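Local coordinates for putative immunoglobulin-blocking virulence protein (Mycoplasma mycoides subsp. capri, PDB 7ADK) that probably binds host immunoglobulin and blocks its function, and is seen here in a complex with a second protein, a lipoprotein, at residues K165-H170 with N581-F586; V576-N581 with F625-D630; F650-D655 with T686-S691; P675-S680 with D705-Y710. All coordinates share one frame; numbering follows the deposited sequence.

Interaction 1. Residues K165-H170 with N581-F586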
# COMPACT_ATOMS: atom_id res chain seq x y z
N LYS A 165 -28.90 -21.00 25.25
CA LYS A 165 -29.55 -19.96 26.06
C LYS A 165 -29.96 -18.79 25.16
O LYS A 165 -29.10 -18.32 24.42
CB LYS A 165 -28.54 -19.53 27.14
CG LYS A 165 -28.90 -18.29 27.95
CD LYS A 165 -27.86 -18.11 29.06
CE LYS A 165 -28.04 -16.77 29.80
NZ LYS A 165 -27.11 -16.66 30.94
N PRO A 166 -31.19 -18.29 25.18
CA PRO A 166 -31.58 -17.12 24.40
C PRO A 166 -30.95 -15.84 24.96
O PRO A 166 -31.20 -15.45 26.10
CB PRO A 166 -33.11 -17.10 24.44
CG PRO A 166 -33.44 -17.79 25.76
CD PRO A 166 -32.32 -18.81 25.92
N TYR A 167 -30.15 -15.16 24.15
CA TYR A 167 -29.55 -13.88 24.51
C TYR A 167 -30.62 -12.77 24.63
O TYR A 167 -31.60 -12.79 23.89
CB TYR A 167 -28.49 -13.54 23.47
CG TYR A 167 -27.61 -12.34 23.79
CD1 TYR A 167 -28.00 -11.04 23.43
CD2 TYR A 167 -26.37 -12.55 24.42
CE1 TYR A 167 -27.17 -9.95 23.73
CE2 TYR A 167 -25.53 -11.46 24.71
CZ TYR A 167 -25.93 -10.16 24.36
OH TYR A 167 -25.12 -9.10 24.64
N GLN A 168 -30.43 -11.77 25.50
CA GLN A 168 -31.21 -10.53 25.47
C GLN A 168 -30.36 -9.28 25.69
O GLN A 168 -29.49 -9.23 26.56
CB GLN A 168 -32.43 -10.65 26.39
CG GLN A 168 -33.16 -9.31 26.55
CD GLN A 168 -34.61 -9.41 26.95
OE1 GLN A 168 -35.30 -10.38 26.72
NE2 GLN A 168 -35.16 -8.36 27.49
N ASN A 169 -30.61 -8.26 24.87
CA ASN A 169 -29.85 -7.02 24.78
C ASN A 169 -30.33 -5.97 25.80
O ASN A 169 -29.53 -5.52 26.61
CB ASN A 169 -29.91 -6.54 23.32
CG ASN A 169 -28.67 -5.76 22.93
OD1 ASN A 169 -28.26 -4.83 23.59
ND2 ASN A 169 -27.99 -6.15 21.89
N HIS A 170 -31.62 -5.61 25.83
CA HIS A 170 -32.16 -4.72 26.86
C HIS A 170 -32.45 -5.48 28.15
O HIS A 170 -33.52 -6.04 28.37
CB HIS A 170 -33.36 -3.90 26.38
CG HIS A 170 -33.00 -2.74 25.47
ND1 HIS A 170 -31.71 -2.26 25.20
CD2 HIS A 170 -33.90 -1.93 24.86
CE1 HIS A 170 -31.88 -1.19 24.41
NE2 HIS A 170 -33.18 -0.97 24.18
N ASN A 581 -30.09 -12.10 15.64
CA ASN A 581 -29.82 -10.69 15.37
C ASN A 581 -29.76 -9.82 16.63
O ASN A 581 -29.09 -8.80 16.63
CB ASN A 581 -30.88 -10.18 14.39
CG ASN A 581 -30.75 -8.70 14.06
OD1 ASN A 581 -30.01 -8.28 13.19
ND2 ASN A 581 -31.51 -7.86 14.72
N ASN A 582 -30.46 -10.15 17.72
CA ASN A 582 -30.42 -9.30 18.91
C ASN A 582 -29.06 -9.34 19.64
O ASN A 582 -28.81 -8.50 20.49
CB ASN A 582 -31.63 -9.62 19.80
CG ASN A 582 -31.52 -10.91 20.55
OD1 ASN A 582 -31.14 -11.94 20.02
ND2 ASN A 582 -31.82 -10.89 21.81
N GLU A 583 -28.17 -10.27 19.30
CA GLU A 583 -26.80 -10.35 19.82
C GLU A 583 -25.85 -9.36 19.12
O GLU A 583 -25.94 -9.21 17.90
CB GLU A 583 -26.21 -11.74 19.61
CG GLU A 583 -27.04 -12.92 20.13
CD GLU A 583 -26.40 -14.28 19.80
OE1 GLU A 583 -25.16 -14.37 19.75
OE2 GLU A 583 -27.14 -15.27 19.62
N PRO A 584 -24.87 -8.75 19.81
CA PRO A 584 -24.00 -7.73 19.22
C PRO A 584 -23.13 -8.17 18.04
O PRO A 584 -22.86 -7.38 17.15
CB PRO A 584 -23.11 -7.26 20.36
CG PRO A 584 -23.88 -7.59 21.62
CD PRO A 584 -24.65 -8.84 21.25
N PHE A 585 -22.66 -9.42 18.00
CA PHE A 585 -21.76 -9.89 16.93
C PHE A 585 -22.47 -9.95 15.58
O PHE A 585 -21.91 -9.61 14.54
CB PHE A 585 -21.16 -11.25 17.28
CG PHE A 585 -20.14 -11.75 16.27
CD1 PHE A 585 -20.53 -12.58 15.21
CD2 PHE A 585 -18.81 -11.32 16.36
CE1 PHE A 585 -19.60 -12.98 14.25
CE2 PHE A 585 -17.88 -11.73 15.40
CZ PHE A 585 -18.27 -12.57 14.34
N PHE A 586 -23.73 -10.38 15.57
CA PHE A 586 -24.54 -10.50 14.35
C PHE A 586 -25.08 -9.17 13.82
O PHE A 586 -25.75 -9.14 12.79
CB PHE A 586 -25.62 -11.57 14.55
CG PHE A 586 -25.02 -12.93 14.81
CD1 PHE A 586 -24.25 -13.56 13.83
CD2 PHE A 586 -25.14 -13.52 16.07
CE1 PHE A 586 -23.62 -14.78 14.10
CE2 PHE A 586 -24.50 -14.73 16.35
CZ PHE A 586 -23.74 -15.37 15.36

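Interaction 2. Residues V576-N581 with F625-D630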
# COMPACT_ATOMS: atom_id res chain seq x y z
N VAL A 576 -27.97 -14.69 11.03
CA VAL A 576 -27.45 -13.36 11.27
C VAL A 576 -28.55 -12.30 11.20
O VAL A 576 -28.69 -11.47 12.09
CB VAL A 576 -26.36 -13.07 10.24
CG1 VAL A 576 -25.72 -11.73 10.49
CG2 VAL A 576 -25.29 -14.15 10.27
N TYR A 577 -29.35 -12.33 10.14
CA TYR A 577 -30.30 -11.28 9.85
C TYR A 577 -31.53 -11.29 10.76
O TYR A 577 -32.15 -10.23 10.86
CB TYR A 577 -30.65 -11.30 8.35
CG TYR A 577 -29.51 -10.97 7.37
CD1 TYR A 577 -28.33 -10.32 7.81
CD2 TYR A 577 -29.63 -11.27 6.00
CE1 TYR A 577 -27.31 -9.99 6.91
CE2 TYR A 577 -28.60 -10.95 5.09
CZ TYR A 577 -27.44 -10.31 5.54
OH TYR A 577 -26.44 -9.97 4.68
N TYR A 578 -31.89 -12.38 11.44
CA TYR A 578 -33.07 -12.43 12.33
C TYR A 578 -33.00 -13.41 13.51
O TYR A 578 -33.39 -13.03 14.61
CB TYR A 578 -34.36 -12.72 11.55
CG TYR A 578 -34.73 -11.69 10.51
CD1 TYR A 578 -35.29 -10.46 10.91
CD2 TYR A 578 -34.50 -11.94 9.15
CE1 TYR A 578 -35.59 -9.48 9.95
CE2 TYR A 578 -34.79 -10.96 8.19
CZ TYR A 578 -35.34 -9.73 8.58
OH TYR A 578 -35.62 -8.81 7.64
N ALA A 579 -32.54 -14.65 13.34
CA ALA A 579 -32.65 -15.66 14.40
C ALA A 579 -31.69 -15.43 15.59
O ALA A 579 -32.02 -15.80 16.72
CB ALA A 579 -32.45 -17.05 13.79
N ARG A 580 -30.53 -14.81 15.37
CA ARG A 580 -29.58 -14.39 16.41
C ARG A 580 -29.29 -12.88 16.36
O ARG A 580 -28.35 -12.39 16.97
CB ARG A 580 -28.30 -15.24 16.35
CG ARG A 580 -28.54 -16.70 16.75
CD ARG A 580 -27.31 -17.60 16.55
NE ARG A 580 -26.31 -17.40 17.60
CZ ARG A 580 -25.11 -17.94 17.66
NH1 ARG A 580 -24.35 -17.69 18.67
NH2 ARG A 580 -24.64 -18.76 16.77
N ASN A 581 -30.09 -12.10 15.64
CA ASN A 581 -29.82 -10.69 15.37
C ASN A 581 -29.76 -9.82 16.63
O ASN A 581 -29.09 -8.80 16.63
CB ASN A 581 -30.88 -10.18 14.39
CG ASN A 581 -30.75 -8.70 14.06
OD1 ASN A 581 -30.01 -8.28 13.19
ND2 ASN A 581 -31.51 -7.86 14.72
N PHE A 625 -34.41 -12.34 2.14
CA PHE A 625 -33.88 -11.26 2.99
C PHE A 625 -34.91 -10.74 4.00
O PHE A 625 -34.70 -9.68 4.59
CB PHE A 625 -33.24 -10.15 2.15
CG PHE A 625 -32.01 -10.55 1.35
CD1 PHE A 625 -32.18 -11.19 0.11
CD2 PHE A 625 -30.72 -10.33 1.83
CE1 PHE A 625 -31.07 -11.59 -0.65
CE2 PHE A 625 -29.60 -10.76 1.09
CZ PHE A 625 -29.78 -11.38 -0.16
N ASP A 626 -36.01 -11.46 4.24
CA ASP A 626 -36.97 -11.17 5.31
C ASP A 626 -37.39 -12.43 6.11
O ASP A 626 -37.14 -13.57 5.71
CB ASP A 626 -38.15 -10.33 4.81
CG ASP A 626 -38.99 -10.91 3.67
OD1 ASP A 626 -38.70 -12.01 3.17
OD2 ASP A 626 -39.95 -10.23 3.25
N ASP A 627 -37.99 -12.24 7.29
CA ASP A 627 -38.12 -13.22 8.38
C ASP A 627 -39.23 -14.28 8.23
O ASP A 627 -39.65 -14.84 9.24
CB ASP A 627 -38.16 -12.53 9.77
CG ASP A 627 -39.10 -11.33 9.99
OD1 ASP A 627 -39.53 -10.67 9.01
OD2 ASP A 627 -39.36 -11.00 11.17
N ASP A 628 -39.72 -14.59 7.03
CA ASP A 628 -41.02 -15.23 6.73
C ASP A 628 -42.25 -14.39 7.11
O ASP A 628 -43.19 -14.27 6.32
CB ASP A 628 -41.16 -16.65 7.32
CG ASP A 628 -40.16 -17.69 6.84
OD1 ASP A 628 -39.59 -17.53 5.74
OD2 ASP A 628 -40.00 -18.73 7.51
N LEU A 629 -42.23 -13.78 8.29
CA LEU A 629 -43.12 -12.68 8.69
C LEU A 629 -42.82 -11.43 7.84
O LEU A 629 -41.88 -11.40 7.05
CB LEU A 629 -42.91 -12.40 10.20
CG LEU A 629 -43.27 -13.52 11.19
CD1 LEU A 629 -42.33 -14.72 11.18
CD2 LEU A 629 -43.22 -12.94 12.60
N ASP A 630 -43.62 -10.37 7.97
CA ASP A 630 -43.43 -9.11 7.24
C ASP A 630 -43.92 -7.86 7.98
O ASP A 630 -43.18 -6.88 8.04
CB ASP A 630 -44.05 -9.19 5.83
CG ASP A 630 -45.44 -9.82 5.73
OD1 ASP A 630 -46.16 -9.95 6.75
OD2 ASP A 630 -45.84 -10.17 4.59

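Interaction 3. Residues F650-D655 with T686-S691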
# COMPACT_ATOMS: atom_id res chain seq x y z
N PHE A 650 -18.58 -12.59 -18.05
CA PHE A 650 -19.53 -13.08 -17.06
C PHE A 650 -20.63 -13.87 -17.77
O PHE A 650 -21.57 -13.30 -18.31
CB PHE A 650 -20.06 -11.91 -16.22
CG PHE A 650 -21.13 -12.30 -15.24
CD1 PHE A 650 -20.86 -13.25 -14.24
CD2 PHE A 650 -22.42 -11.74 -15.34
CE1 PHE A 650 -21.87 -13.65 -13.36
CE2 PHE A 650 -23.43 -12.14 -14.45
CZ PHE A 650 -23.15 -13.09 -13.47
N GLU A 651 -20.50 -15.19 -17.79
CA GLU A 651 -21.51 -16.09 -18.36
C GLU A 651 -22.72 -16.16 -17.44
O GLU A 651 -22.60 -16.44 -16.24
CB GLU A 651 -20.87 -17.46 -18.63
CG GLU A 651 -21.65 -18.35 -19.62
CD GLU A 651 -22.84 -19.10 -19.03
OE1 GLU A 651 -22.90 -19.33 -17.80
OE2 GLU A 651 -23.73 -19.51 -19.81
N ILE A 652 -23.91 -15.89 -17.97
CA ILE A 652 -25.17 -16.03 -17.24
C ILE A 652 -26.27 -16.58 -18.16
O ILE A 652 -26.41 -16.16 -19.30
CB ILE A 652 -25.51 -14.72 -16.49
CG1 ILE A 652 -26.73 -14.89 -15.57
CG2 ILE A 652 -25.71 -13.53 -17.42
CD1 ILE A 652 -26.80 -13.87 -14.44
N SER A 653 -27.06 -17.53 -17.65
CA SER A 653 -28.27 -18.03 -18.31
C SER A 653 -29.33 -16.92 -18.44
O SER A 653 -29.20 -15.84 -17.87
CB SER A 653 -28.80 -19.25 -17.53
OG SER A 653 -29.84 -19.91 -18.20
N SER A 654 -30.47 -17.18 -19.06
CA SER A 654 -31.64 -16.30 -18.97
C SER A 654 -32.44 -16.55 -17.66
O SER A 654 -33.66 -16.72 -17.68
CB SER A 654 -32.46 -16.40 -20.26
OG SER A 654 -33.17 -15.21 -20.50
N ASP A 655 -31.78 -16.58 -16.50
CA ASP A 655 -32.40 -16.49 -15.16
C ASP A 655 -32.58 -15.03 -14.70
O ASP A 655 -33.12 -14.77 -13.63
CB ASP A 655 -31.59 -17.27 -14.10
CG ASP A 655 -30.33 -16.56 -13.59
OD1 ASP A 655 -29.70 -15.87 -14.40
OD2 ASP A 655 -29.97 -16.68 -12.40
N THR A 686 -14.30 -8.09 -20.96
CA THR A 686 -15.22 -8.63 -21.98
C THR A 686 -16.65 -8.67 -21.40
O THR A 686 -16.91 -8.37 -20.24
CB THR A 686 -14.68 -9.96 -22.54
OG1 THR A 686 -13.48 -9.68 -23.22
CG2 THR A 686 -15.54 -10.70 -23.57
N SER A 687 -17.62 -8.95 -22.25
CA SER A 687 -19.04 -8.74 -21.99
C SER A 687 -19.65 -9.59 -20.87
O SER A 687 -19.13 -10.63 -20.46
CB SER A 687 -19.79 -9.08 -23.28
OG SER A 687 -19.16 -8.51 -24.40
N ILE A 688 -20.87 -9.24 -20.48
CA ILE A 688 -21.81 -10.22 -19.94
C ILE A 688 -22.24 -11.12 -21.11
O ILE A 688 -22.87 -10.64 -22.05
CB ILE A 688 -23.02 -9.53 -19.30
CG1 ILE A 688 -22.55 -8.68 -18.11
CG2 ILE A 688 -24.07 -10.57 -18.88
CD1 ILE A 688 -23.69 -8.00 -17.36
N ARG A 689 -21.91 -12.41 -21.06
CA ARG A 689 -22.37 -13.39 -22.04
C ARG A 689 -23.72 -13.92 -21.60
O ARG A 689 -23.81 -14.61 -20.58
CB ARG A 689 -21.31 -14.49 -22.20
CG ARG A 689 -21.78 -15.69 -23.05
CD ARG A 689 -20.74 -16.80 -23.20
NE ARG A 689 -19.55 -16.40 -23.97
CZ ARG A 689 -18.59 -17.21 -24.36
NH1 ARG A 689 -18.64 -18.50 -24.18
NH2 ARG A 689 -17.53 -16.75 -24.95
N ILE A 690 -24.75 -13.64 -22.38
CA ILE A 690 -26.11 -14.12 -22.14
C ILE A 690 -26.30 -15.40 -22.96
O ILE A 690 -26.21 -15.37 -24.19
CB ILE A 690 -27.14 -13.03 -22.49
CG1 ILE A 690 -26.92 -11.79 -21.59
CG2 ILE A 690 -28.57 -13.57 -22.35
CD1 ILE A 690 -27.84 -10.60 -21.89
N SER A 691 -26.54 -16.53 -22.29
CA SER A 691 -26.79 -17.83 -22.92
C SER A 691 -28.26 -18.26 -22.83
O SER A 691 -29.04 -17.73 -22.03
CB SER A 691 -25.82 -18.87 -22.34
OG SER A 691 -26.08 -19.12 -20.98

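Interaction 4. Residues P675-S680 with D705-Y710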
# COMPACT_ATOMS: atom_id res chain seq x y z
N PRO A 675 -24.81 0.88 -4.70
CA PRO A 675 -24.22 -0.36 -4.20
C PRO A 675 -23.25 -1.00 -5.22
O PRO A 675 -23.16 -0.55 -6.36
CB PRO A 675 -25.42 -1.23 -3.88
CG PRO A 675 -26.43 -0.82 -4.92
CD PRO A 675 -26.20 0.67 -5.04
N LYS A 676 -22.51 -2.04 -4.83
CA LYS A 676 -21.42 -2.64 -5.62
C LYS A 676 -21.65 -4.10 -5.99
O LYS A 676 -22.18 -4.89 -5.21
CB LYS A 676 -20.07 -2.49 -4.90
CG LYS A 676 -19.56 -1.06 -4.93
CD LYS A 676 -18.13 -0.94 -4.40
CE LYS A 676 -17.66 0.51 -4.46
NZ LYS A 676 -16.27 0.66 -4.02
N ILE A 677 -21.20 -4.49 -7.17
CA ILE A 677 -20.97 -5.87 -7.57
C ILE A 677 -19.48 -6.02 -7.85
O ILE A 677 -18.86 -5.13 -8.41
CB ILE A 677 -21.86 -6.31 -8.75
CG1 ILE A 677 -23.35 -6.26 -8.38
CG2 ILE A 677 -21.50 -7.73 -9.20
CD1 ILE A 677 -24.29 -6.39 -9.57
N HIS A 678 -18.91 -7.15 -7.44
CA HIS A 678 -17.51 -7.54 -7.63
C HIS A 678 -17.40 -8.95 -8.19
O HIS A 678 -18.28 -9.77 -7.99
CB HIS A 678 -16.77 -7.50 -6.29
CG HIS A 678 -16.47 -6.14 -5.74
ND1 HIS A 678 -15.39 -5.34 -6.11
CD2 HIS A 678 -17.11 -5.58 -4.69
CE1 HIS A 678 -15.42 -4.29 -5.26
NE2 HIS A 678 -16.44 -4.42 -4.41
N PHE A 679 -16.27 -9.28 -8.81
CA PHE A 679 -15.95 -10.62 -9.28
C PHE A 679 -14.58 -11.08 -8.81
O PHE A 679 -13.65 -10.28 -8.75
CB PHE A 679 -16.07 -10.69 -10.80
CG PHE A 679 -17.45 -10.45 -11.36
CD1 PHE A 679 -18.42 -11.44 -11.22
CD2 PHE A 679 -17.79 -9.24 -11.99
CE1 PHE A 679 -19.72 -11.23 -11.70
CE2 PHE A 679 -19.09 -9.02 -12.46
CZ PHE A 679 -20.06 -10.02 -12.31
N SER A 680 -14.40 -12.37 -8.54
CA SER A 680 -13.14 -12.92 -8.01
C SER A 680 -11.88 -12.71 -8.87
O SER A 680 -10.77 -12.72 -8.35
CB SER A 680 -13.31 -14.42 -7.76
OG SER A 680 -14.40 -14.66 -6.92
N ASP A 705 -29.26 -4.22 -16.21
CA ASP A 705 -28.71 -2.88 -15.94
C ASP A 705 -27.76 -2.87 -14.74
O ASP A 705 -26.67 -2.31 -14.82
CB ASP A 705 -29.83 -1.86 -15.71
CG ASP A 705 -30.77 -1.65 -16.89
OD1 ASP A 705 -30.53 -2.17 -17.99
OD2 ASP A 705 -31.74 -0.88 -16.72
N LYS A 706 -28.13 -3.55 -13.66
CA LYS A 706 -27.39 -3.51 -12.39
C LYS A 706 -25.99 -4.10 -12.50
O LYS A 706 -25.08 -3.53 -11.92
CB LYS A 706 -28.17 -4.19 -11.27
CG LYS A 706 -29.62 -3.72 -11.07
CD LYS A 706 -29.85 -2.22 -11.28
CE LYS A 706 -31.31 -1.83 -11.01
NZ LYS A 706 -31.66 -1.92 -9.59
N TYR A 707 -25.79 -5.18 -13.24
CA TYR A 707 -24.44 -5.72 -13.47
C TYR A 707 -23.52 -4.76 -14.23
O TYR A 707 -22.32 -4.81 -14.02
CB TYR A 707 -24.48 -7.05 -14.21
CG TYR A 707 -25.03 -8.25 -13.47
CD1 TYR A 707 -24.20 -9.03 -12.65
CD2 TYR A 707 -26.36 -8.62 -13.67
CE1 TYR A 707 -24.71 -10.18 -12.02
CE2 TYR A 707 -26.87 -9.78 -13.05
CZ TYR A 707 -26.05 -10.56 -12.23
OH TYR A 707 -26.55 -11.68 -11.69
N PHE A 708 -24.04 -3.89 -15.10
CA PHE A 708 -23.22 -2.87 -15.74
C PHE A 708 -23.03 -1.64 -14.85
O PHE A 708 -21.93 -1.10 -14.79
CB PHE A 708 -23.84 -2.50 -17.10
CG PHE A 708 -23.74 -3.60 -18.13
CD1 PHE A 708 -22.47 -4.01 -18.57
CD2 PHE A 708 -24.88 -4.19 -18.68
CE1 PHE A 708 -22.35 -5.02 -19.53
CE2 PHE A 708 -24.77 -5.20 -19.65
CZ PHE A 708 -23.50 -5.62 -20.06
N GLU A 709 -24.05 -1.21 -14.12
CA GLU A 709 -24.00 -0.03 -13.27
C GLU A 709 -23.15 -0.24 -12.02
O GLU A 709 -22.27 0.58 -11.73
CB GLU A 709 -25.44 0.39 -12.94
CG GLU A 709 -25.54 1.73 -12.23
CD GLU A 709 -26.98 2.09 -11.85
OE1 GLU A 709 -27.93 1.42 -12.29
OE2 GLU A 709 -27.19 3.05 -11.10
N TYR A 710 -23.36 -1.32 -11.28
CA TYR A 710 -22.77 -1.54 -9.96
C TYR A 710 -21.37 -2.17 -10.01
O TYR A 710 -20.71 -2.24 -8.98
CB TYR A 710 -23.73 -2.37 -9.11
CG TYR A 710 -25.13 -1.81 -8.87
CD1 TYR A 710 -25.44 -0.46 -9.09
CD2 TYR A 710 -26.14 -2.67 -8.38
CE1 TYR A 710 -26.74 0.03 -8.88
CE2 TYR A 710 -27.45 -2.19 -8.16
CZ TYR A 710 -27.75 -0.84 -8.42
OH TYR A 710 -29.01 -0.36 -8.25

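Interaction 1. Residues K165-H170 with N581-F586
Two irregular loops run past each other with the CA atoms of Tyr167 and Glu583 6.5 Å apart, and those of Asn169 and Asn582 at a similar distance. A pair of asparagine amides ties them together. Asn582 ND2 donates to Tyr167 O at 2.8 Å, approaching from above that carbonyl plane, while Asn169 ND2 reaches Asn582 O at 2.9 Å in an almost straight bond of 172°. Asparagine suits both places because its short amide offers N-H groups that can satisfy backbone oxygens where neither loop forms a strand. Tyr167 packs beside them. Its CG lies anti to the backbone N (chi1 -171°), and the ring beyond packs on Glu583 and Pro584. Glu583 CB sits over one face toward the rim, and Glu583 CG meets Tyr167 CB at 3.7 Å; here only the aliphatic part of the glutamate packs, its OE2 being paired with Arg580. The side chains of Tyr167 and the rigid, apolar Pro584 cross at about a right angle, with Pro584 CD 3.6 Å from Tyr167 CZ. Asp597 takes hydrogen bonds from Asn582 ND2 and the Asn169 backbone. Helix 339-351 flanks the first loop, where Asp347 binds Tyr167 OH and Arg343 binds Asn169 OD1, whereas the second loop follows directly on helix 567-579.

Interaction 2. Residues V576-N581 with F625-D630
Asp627 lays its CB over the centre of the Tyr578 ring, 3.6 Å from the centroid and 12° off the ring normal, a CH-pi contact. Asp627 CG stands between its backbone N and carbonyl carbon (chi1 49°), and the carboxylate beyond it stacks on the ring, the two planes only 15° apart. The Asp627 backbone joins in, its N 3.6 Å from Tyr578 CE2. Farther along the tyrosine, Phe625 O sits at the ring edge and Asp626 CA lies 3.6 Å from Tyr578 OH. Beside this pair, Tyr577 and Phe625 lie side by side and point the same way, Tyr577 CE2 meeting Phe625 CD2 at 3.9 Å. Both tyrosines suit a buried helix end because each adds a polar tip to a broad apolar ring: Tyr578 OH is hydrogen-bonded to Glu634 O and Tyr577 OH to Pro606 O. A second shell fixes the aspartate, with Asn633 ND2 binding Asp627 OD2 and Arg574 NH2 binding Asp627 O. Arg636 bonds to Tyr577 O and to the Phe625 backbone, bridging helix and loop. The direct contact is thus van der Waals and CH-pi in character. A carboxylate stacked on an aromatic face would be mildly disfavoured electrostatically, and the Asn633 bond to OD2 probably eases the cost of burying it.

Interaction 3. Residues F650-D655 with T686-S691
Phe650 and Ile652 project from one face of a parallel strand pair, and each lies side by side with Ile688, pointing the same way. Ile688 CG2 touches both, 3.7 Å from Ile652 CG2 and 4.1 Å from Phe650 CD2. Branched isoleucines favour extended backbone and present two methyls, while the phenylalanine adds a broad flat group to the same apolar layer. On the other face Glu651 and Arg689 pass with Glu651 CG 4.0 Å from Arg689 CD, carboxylate and guanidinium nearly perpendicular. The charged ends do not pair: Glu651 bends at chi2 (-81°), and its OE2 takes a 2.7 Å hydrogen bond from Ser691 OG on the syn side, 31° out of the carboxylate plane. Arg689 instead makes a cation-pi contact with Tyr649. The backbones hold this register through staggered parallel bonds, including Ile652 N to Arg689 O at 2.9 Å and Ser691 N to Ile652 O at 3.0 Å. Strand 650-652 is an outer strand of a three-stranded parallel sheet and 688-690 the central one, joined on its other edge to strand 720-722. Helix 698-709 packs on the Phe650 and Ile688 face, with Tyr707 touching both isoleucines and meeting the Phe650 ring, and Leu704 and Phe708 against Ile688.

Interaction 4. Residues P675-S680 with D705-Y710
Lys706 meets Ile677 through its backbone, its O lying 3.8 Å from Ile677 CD1. Its long side chain leads away from the strand, and NZ makes only a weak hydrogen bond to Tyr710 OH; methylenes with a charge at the tip suit a partly exposed position. Tyr707, one residue on, turns its ring into the interior. Its CD1 lies 4.1 Å from Ile677 CD1 and 4.3 Å from Phe679 CZ, which it approaches at the edge of the phenylalanine ring. The hydroxyl binds Lys618 O, giving this buried tyrosine a polar anchor at the far end of an otherwise apolar surface. At the end of the segment, Tyr710 makes the largest contribution. Its CG is anti to the carbonyl carbon (chi1 -58°), and its ring is held between Lys706 CA on one face and Pro675 CG on the opposite one. Pro675 CG stands 3.8 Å from the ring centroid, a CH-pi contact in which the compact proline ring turns its CG to the aromatic face. Tyr710 CB also meets Ile677 CG1 at 4.0 Å. Ile677 N donates to Tyr710 O at 2.9 Å in a nearly straight bond, although it approaches from above the carbonyl plane. Helix 705-709 crosses strand 676-679 at 78°. Strand 676-679 is the last of five parallel strands, bonded on its other edge to strand 640-643, so Tyr710 bonds to the sheet edge at Ile677. Strands that follow one another in sequence order across a parallel sheet are consistent with a leucine-rich-repeat-like solenoid.

In the fold
Interactions 1 and 2 are both buried and meet at Asn581, flanking the end of helix 567-579: the former ties two loops by asparagine-to-backbone bonds, the latter packs aromatic rings against a loop. Interactions 3 and 4 lie farther from the centre of the chain, their own centres about 13 Å apart. Helix 698-709, part of interaction 4, also packs on interaction 3 through Tyr707, and Phe650 meets Phe679, so one aromatic and aliphatic core joins the three-stranded sheet to the last strand of the five-stranded one. Interaction 3 is only partly buried and relies on strand pairing, with polar groups on one face; interaction 4 is buried and mainly apolar, with one backbone bond.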